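Local structure of 5-cytosine DNA methyltransferase (Entamoeba histolytica, 3QV2) at residues Lys141-Tyr144 with Asn145-Lys149; Ser209-Ser212 with Asp213-Leu216; Pro259-Lys262 with Ala263-Leu267. The protein probably transfers a methyl group from S-adenosyl-L-methionine to carbon 5 of cytosine in DNA or tRNA, as a Dnmt2-like member of the C5-methyltransferase family. All coordinates share one frame; numbering follows the deposited sequence.

Interaction 1: Lys141-Tyr144 with Asn145-Lys149; sequences KEIY and NILIK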
loop_
_atom_site.group_PDB
_atom_site.type_symbol
_atom_site.label_atom_id
_atom_site.label_comp_id
_atom_site.label_asym_id
_atom_site.label_seq_id
_atom_site.Cartn_x
_atom_site.Cartn_y
_atom_site.Cartn_z
ATOM N N LYS A 141 13.962 -6.659 12.815
ATOM C CA LYS A 141 14.772 -7.694 13.445
ATOM C C LYS A 141 14.233 -7.981 14.841
ATOM O O LYS A 141 14.127 -9.134 15.257
ATOM C CB LYS A 141 16.238 -7.267 13.529
ATOM C CG LYS A 141 17.113 -8.247 14.293
ATOM C CD LYS A 141 18.525 -7.716 14.468
ATOM C CE LYS A 141 19.354 -8.625 15.364
ATOM N NZ LYS A 141 19.529 -9.985 14.782
ATOM N N GLU A 142 13.885 -6.916 15.556
ATOM C CA GLU A 142 13.342 -7.034 16.903
ATOM C C GLU A 142 11.910 -7.562 16.872
ATOM O O GLU A 142 11.543 -8.425 17.668
ATOM C CB GLU A 142 13.400 -5.683 17.617
ATOM C CG GLU A 142 12.981 -5.723 19.077
ATOM C CD GLU A 142 13.166 -4.386 19.767
ATOM O OE1 GLU A 142 13.775 -3.480 19.158
ATOM O OE2 GLU A 142 12.706 -4.240 20.918
ATOM N N ILE A 143 11.107 -7.039 15.950
ATOM C CA ILE A 143 9.733 -7.503 15.787
ATOM C C ILE A 143 9.701 -8.997 15.470
ATOM O O ILE A 143 8.859 -9.733 15.986
ATOM C CB ILE A 143 8.995 -6.718 14.683
ATOM C CG1 ILE A 143 8.728 -5.281 15.136
ATOM C CG2 ILE A 143 7.693 -7.409 14.316
ATOM C CD1 ILE A 143 8.071 -4.418 14.080
ATOM N N TYR A 144 10.629 -9.438 14.626
ATOM C CA TYR A 144 10.737 -10.847 14.267
ATOM C C TYR A 144 11.013 -11.695 15.502
ATOM O O TYR A 144 10.347 -12.702 15.735
ATOM C CB TYR A 144 11.839 -11.053 13.224
ATOM C CG TYR A 144 11.976 -12.482 12.745
ATOM C CD1 TYR A 144 11.256 -12.941 11.649
ATOM C CD2 TYR A 144 12.828 -13.371 13.385
ATOM C CE1 TYR A 144 11.378 -14.245 11.207
ATOM C CE2 TYR A 144 12.958 -14.676 12.952
ATOM C CZ TYR A 144 12.230 -15.109 11.862
ATOM O OH TYR A 144 12.352 -16.408 11.423
ATOM N N ASN A 145 11.997 -11.278 16.294
ATOM C CA ASN A 145 12.329 -11.973 17.532
ATOM C C ASN A 145 11.140 -12.048 18.484
ATOM O O ASN A 145 10.857 -13.102 19.052
ATOM C CB ASN A 145 13.520 -11.307 18.226
ATOM C CG ASN A 145 14.834 -11.571 17.516
ATOM O OD1 ASN A 145 15.055 -12.654 16.974
ATOM N ND2 ASN A 145 15.716 -10.578 17.516
ATOM N N ILE A 146 10.447 -10.926 18.656
ATOM C CA ILE A 146 9.277 -10.880 19.523
ATOM C C ILE A 146 8.215 -11.872 19.055
ATOM O O ILE A 146 7.696 -12.659 19.847
ATOM C CB ILE A 146 8.665 -9.469 19.581
ATOM C CG1 ILE A 146 9.620 -8.499 20.280
ATOM C CG2 ILE A 146 7.327 -9.500 20.299
ATOM C CD1 ILE A 146 9.101 -7.081 20.355
ATOM N N LEU A 147 7.901 -11.831 17.765
ATOM C CA LEU A 147 6.923 -12.745 17.188
ATOM C C LEU A 147 7.321 -14.199 17.415
ATOM O O LEU A 147 6.495 -15.023 17.807
ATOM C CB LEU A 147 6.745 -12.472 15.691
ATOM C CG LEU A 147 6.032 -11.167 15.328
ATOM C CD1 LEU A 147 6.045 -10.942 13.825
ATOM C CD2 LEU A 147 4.607 -11.178 15.859
ATOM N N ILE A 148 8.590 -14.512 17.170
ATOM C CA ILE A 148 9.099 -15.862 17.383
ATOM C C ILE A 148 8.948 -16.286 18.841
ATOM O O ILE A 148 8.450 -17.373 19.133
ATOM C CB ILE A 148 10.577 -15.983 16.970
ATOM C CG1 ILE A 148 10.704 -15.960 15.446
ATOM C CG2 ILE A 148 11.181 -17.263 17.526
ATOM C CD1 ILE A 148 9.940 -17.072 14.760
ATOM N N LYS A 149 9.379 -15.418 19.750
ATOM C CA LYS A 149 9.293 -15.699 21.176
ATOM C C LYS A 149 7.845 -15.907 21.613
ATOM O O LYS A 149 7.574 -16.630 22.572
ATOM C CB LYS A 149 9.938 -14.570 21.985
ATOM C CG LYS A 149 9.833 -14.747 23.491
ATOM C CD LYS A 149 10.534 -13.622 24.231
ATOM C CE LYS A 149 10.314 -13.731 25.733
ATOM N NZ LYS A 149 8.870 -13.644 26.092
HETATM O O HOH W 1 15.810 -11.413 14.654
#
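Ile143 and Leu147 sit one turn apart on helix 138-149 and run alongside each other in one direction, with Ile143 CG2 3.9 Å from Leu147 CD1. This is the tightly packed flank of the helix. Both side chains are buried and lean on Tyr112 of helix 106-115.

Next to it, Tyr144 and Ile148 pair up. Ile148 lays CG1 over one face of the phenol ring, a CH-pi contact 4.1 Å from the centroid and 29° off the ring normal. Tyr144 holds CG beside its carbonyl carbon (chi1 -177°), so the ring stands out from the helix and leans toward the next turn, where Ile148 CG1 meets it. Ile154 of strand 153-159, the edge strand of the six-stranded Rossmann-like sheet, touches Tyr144, Leu147 and Ile148.

The solvent side is that of Asn145, which folds its amide back beside the backbone of Lys141. A water bridges the two, donating to Lys141 O at 2.9 Å and, weakly, to Asn145 OD1 at 2.7 Å.

Underneath run regular helical bonds, with Ile146 N to Glu142 O and Leu147 N to Ile143 O both 2.9 Å. Asn145 N reaches Lys141 O at a longer 3.2 Å, and the bridging water gives that carbonyl a second donor. The chemistry implies an amphipathic helix, greasy where it meets its neighbours, with a water on the Lys141 carbonyl at the open side.

Interaction 2: Ser209-Ser212 with Asp213-Leu216; sequences SIPS and DLIL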
loop_
_atom_site.group_PDB
_atom_site.type_symbol
_atom_site.label_atom_id
_atom_site.label_comp_id
_atom_site.label_asym_id
_atom_site.label_seq_id
_atom_site.Cartn_x
_atom_site.Cartn_y
_atom_site.Cartn_z
ATOM N N SER A 209 -2.765 17.392 -18.173
ATOM C CA SER A 209 -1.657 17.335 -19.119
ATOM C C SER A 209 -0.455 18.132 -18.620
ATOM O O SER A 209 -0.609 19.166 -17.970
ATOM C CB SER A 209 -2.096 17.835 -20.499
ATOM O OG SER A 209 -2.648 19.138 -20.421
ATOM N N ILE A 210 0.741 17.640 -18.927
ATOM C CA ILE A 210 1.971 18.295 -18.501
ATOM C C ILE A 210 2.123 19.649 -19.187
ATOM O O ILE A 210 2.074 19.734 -20.414
ATOM C CB ILE A 210 3.208 17.440 -18.840
ATOM C CG1 ILE A 210 2.903 15.950 -18.663
ATOM C CG2 ILE A 210 4.395 17.856 -17.984
ATOM C CD1 ILE A 210 2.641 15.543 -17.230
ATOM N N PRO A 211 2.307 20.715 -18.393
ATOM C CA PRO A 211 2.541 22.057 -18.934
ATOM C C PRO A 211 3.755 22.076 -19.862
ATOM O O PRO A 211 4.750 21.403 -19.589
ATOM C CB PRO A 211 2.816 22.893 -17.679
ATOM C CG PRO A 211 2.116 22.161 -16.578
ATOM C CD PRO A 211 2.270 20.708 -16.920
ATOM N N SER A 212 3.670 22.841 -20.945
ATOM C CA SER A 212 4.741 22.888 -21.936
ATOM C C SER A 212 6.078 23.321 -21.342
ATOM O O SER A 212 7.125 22.779 -21.694
ATOM C CB SER A 212 4.361 23.811 -23.095
ATOM O OG SER A 212 3.251 23.293 -23.808
ATOM N N ASP A 213 6.042 24.298 -20.441
ATOM C CA ASP A 213 7.263 24.807 -19.829
ATOM C C ASP A 213 7.966 23.721 -19.021
ATOM O O ASP A 213 9.195 23.638 -19.013
ATOM C CB ASP A 213 6.969 26.021 -18.944
ATOM C CG ASP A 213 6.185 25.660 -17.698
ATOM O OD1 ASP A 213 5.185 24.922 -17.811
ATOM O OD2 ASP A 213 6.577 26.114 -16.603
ATOM N N LEU A 214 7.181 22.891 -18.344
ATOM C CA LEU A 214 7.728 21.792 -17.559
ATOM C C LEU A 214 8.351 20.738 -18.470
ATOM O O LEU A 214 9.403 20.179 -18.159
ATOM C CB LEU A 214 6.638 21.165 -16.689
ATOM C CG LEU A 214 7.070 19.993 -15.804
ATOM C CD1 LEU A 214 8.298 20.362 -14.983
ATOM C CD2 LEU A 214 5.923 19.541 -14.907
ATOM N N ILE A 215 7.698 20.475 -19.598
ATOM C CA ILE A 215 8.206 19.516 -20.572
ATOM C C ILE A 215 9.566 19.946 -21.111
ATOM O O ILE A 215 10.483 19.136 -21.234
ATOM C CB ILE A 215 7.240 19.350 -21.760
ATOM C CG1 ILE A 215 5.924 18.725 -21.300
ATOM C CG2 ILE A 215 7.874 18.499 -22.847
ATOM C CD1 ILE A 215 4.948 18.465 -22.429
ATOM N N LEU A 216 9.686 21.230 -21.433
ATOM C CA LEU A 216 10.906 21.760 -22.030
ATOM C C LEU A 216 12.065 21.805 -21.039
ATOM O O LEU A 216 13.224 21.913 -21.438
ATOM C CB LEU A 216 10.658 23.154 -22.609
ATOM C CG LEU A 216 9.668 23.232 -23.774
ATOM C CD1 LEU A 216 9.492 24.670 -24.239
ATOM C CD2 LEU A 216 10.129 22.348 -24.922
#
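Ile210 and Ile215 form a hydrophobic staple across the start of helix 212-218, joining the residue before the N-cap to the fourth residue after it. The Ile210 CG2 methyl touches two side chains at once: Ile215 CG1 and, as an added contact, Leu214 CD2, each 3.8 Å away. The two isoleucine side chains meet roughly perpendicular. With CG anti to the backbone N (chi1 -180°), Leu214 lies back along the preceding loop, and CD2 is the branch that touches Ile210.

Behind this apolar patch is the helix start. Pro211 occupies the N-cap position, and its carbonyl takes Ile215 N in the carbonyl plane, Pro211 O to Ile215 N being 3.1 Å; Leu216 N then binds Ser212 O at 3.0 Å. Asp213 turns its carboxylate back so that OD1 lies 3.1 Å from Pro211 CB.

Further out, Ile210 is tied by backbone hydrogen bonding to Leu271, and Tyr273 packs on both Ile210 and Leu214.

Pro211 brings no side-chain acceptor; the link between loop and helix is the first regular bond plus the hydrophobic staple. The acidic group of Asp213, near the positive end of the helix dipole, would probably be favoured there as an anion.

Interaction 3: Pro259-Lys262 with Ala263-Leu267; sequences PVKK and AEDLL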
loop_
_atom_site.group_PDB
_atom_site.type_symbol
_atom_site.label_atom_id
_atom_site.label_comp_id
_atom_site.label_asym_id
_atom_site.label_seq_id
_atom_site.Cartn_x
_atom_site.Cartn_y
_atom_site.Cartn_z
ATOM N N PRO A 259 10.946 6.579 -27.625
ATOM C CA PRO A 259 11.821 7.560 -26.972
ATOM C C PRO A 259 12.307 8.650 -27.922
ATOM O O PRO A 259 12.352 8.448 -29.136
ATOM C CB PRO A 259 13.002 6.709 -26.493
ATOM C CG PRO A 259 12.978 5.498 -27.360
ATOM C CD PRO A 259 11.530 5.228 -27.615
ATOM N N VAL A 260 12.664 9.801 -27.359
ATOM C CA VAL A 260 13.153 10.923 -28.149
ATOM C C VAL A 260 14.529 11.366 -27.662
ATOM O O VAL A 260 15.046 10.840 -26.677
ATOM C CB VAL A 260 12.186 12.118 -28.090
ATOM C CG1 VAL A 260 10.830 11.726 -28.649
ATOM C CG2 VAL A 260 12.053 12.620 -26.662
ATOM N N LYS A 261 15.115 12.335 -28.357
ATOM C CA LYS A 261 16.449 12.819 -28.017
ATOM C C LYS A 261 16.394 14.192 -27.357
ATOM O O LYS A 261 17.254 14.534 -26.544
ATOM C CB LYS A 261 17.319 12.888 -29.270
ATOM C CG LYS A 261 17.344 11.611 -30.089
ATOM C CD LYS A 261 17.701 11.916 -31.534
ATOM C CE LYS A 261 16.668 12.847 -32.157
ATOM N NZ LYS A 261 17.079 13.352 -33.496
ATOM N N LYS A 262 15.386 14.979 -27.717
ATOM C CA LYS A 262 15.238 16.328 -27.183
ATOM C C LYS A 262 13.918 16.468 -26.434
ATOM O O LYS A 262 12.938 15.797 -26.759
ATOM C CB LYS A 262 15.305 17.357 -28.311
ATOM C CG LYS A 262 16.531 17.228 -29.199
ATOM C CD LYS A 262 16.363 18.045 -30.467
ATOM C CE LYS A 262 15.096 17.640 -31.204
ATOM N NZ LYS A 262 14.784 18.550 -32.339
ATOM N N ALA A 263 13.898 17.338 -25.430
ATOM C CA ALA A 263 12.692 17.566 -24.645
ATOM C C ALA A 263 11.584 18.153 -25.510
ATOM O O ALA A 263 10.412 17.809 -25.352
ATOM C CB ALA A 263 12.988 18.482 -23.464
ATOM N N GLU A 264 11.961 19.031 -26.434
ATOM C CA GLU A 264 10.986 19.702 -27.289
ATOM C C GLU A 264 10.216 18.718 -28.162
ATOM O O GLU A 264 9.133 19.027 -28.654
ATOM C CB GLU A 264 11.664 20.760 -28.164
ATOM C CG GLU A 264 12.629 20.203 -29.196
ATOM C CD GLU A 264 13.043 21.246 -30.217
ATOM O OE1 GLU A 264 13.803 20.905 -31.147
ATOM O OE2 GLU A 264 12.600 22.406 -30.091
ATOM N N ASP A 265 10.784 17.531 -28.349
ATOM C CA ASP A 265 10.142 16.494 -29.149
ATOM C C ASP A 265 8.926 15.910 -28.438
ATOM O O ASP A 265 8.111 15.219 -29.051
ATOM C CB ASP A 265 11.138 15.383 -29.487
ATOM C CG ASP A 265 12.225 15.849 -30.434
ATOM O OD1 ASP A 265 11.981 16.815 -31.190
ATOM O OD2 ASP A 265 13.319 15.248 -30.427
ATOM N N LEU A 266 8.807 16.193 -27.145
ATOM C CA LEU A 266 7.695 15.686 -26.348
ATOM C C LEU A 266 6.506 16.648 -26.371
ATOM O O LEU A 266 5.398 16.287 -25.979
ATOM C CB LEU A 266 8.141 15.448 -24.902
ATOM C CG LEU A 266 9.256 14.423 -24.664
ATOM C CD1 LEU A 266 9.714 14.447 -23.213
ATOM C CD2 LEU A 266 8.802 13.029 -25.057
ATOM N N LEU A 267 6.748 17.869 -26.840
ATOM C CA LEU A 267 5.734 18.923 -26.836
ATOM C C LEU A 267 4.380 18.508 -27.419
ATOM O O LEU A 267 3.333 18.898 -26.902
ATOM C CB LEU A 267 6.255 20.177 -27.549
ATOM C CG LEU A 267 7.193 21.070 -26.735
ATOM C CD1 LEU A 267 7.734 22.213 -27.585
ATOM C CD2 LEU A 267 6.480 21.603 -25.498
#
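Lys262, Glu264 and Asp265 form a salt-bridge network on a run of 3-10-like turns in the loop between strand 249-251 and helix 276-282. Successive bonds from residue i+3 back to residue i, Asp265 N to Lys262 O, Leu266 N to Ala263 O and Leu267 N to Glu264 O, wind the backbone here.

The ionic contacts converge on one ammonium. Lys262 NZ bonds Glu264 OE1 at 2.8 Å, using the anti lone pair of that oxygen, and makes a longer salt bridge of 3.5 Å to Asp265 OD1. The lysine and glutamate chains run abreast, while Lys262 crosses the aspartate on a slant. A bend at chi3 (-56°) brings Lys262 CE up to the oxygen end of the Asp265 carboxylate, not far from its plane, 3.1 Å from OD2 and 3.2 Å from OD1. Lys261 NZ stands 5.2 Å from Asp265 OD2 and may add some favourable charge at a distance.

Two further hydrogen bonds tie the Lys262 backbone to Asp265. Asp265 N donates to Lys262 O at 3.2 Å, coming in from above the carbonyl plane. Lys262 N gives a weak bond of 3.4 Å to Asp265 OD2. With the OD1 salt bridge, Asp265 holds Lys262 at three points.

The apolar contacts form the underside. Val260 CB and CG1 pack against Asp265 CB. Leu266 is buried against Phe257 and Leu271, while Met220 lies on Val260 and Ala263. Charged groups thus occupy the outward side of the turn and aliphatic ones the inward side, where Val260 CG2 rests 3.6 Å from Leu266 CD2.

Interactions 2 and 3 are one neighbourhood: their centres lie about 11 Å apart and they touch directly. Ile215 CG2 packs on Leu266 CB at 3.7 Å, and Leu216 CD2 meets Leu267 CD1 at 3.6 Å, so the helix of interaction 2 rests on the turn of interaction 3. Both lie far from the S-adenosyl-L-homocysteine pocket. Interaction 1 is on the opposite side of the chain's centre, its own centre about 49 Å from that of interaction 2 and about 51 Å from that of interaction 3. It belongs to the cofactor-binding half, where the Ile143 side chain is about 12 Å from that of Leu64 and about 13 Å from the bound S-adenosyl-L-homocysteine.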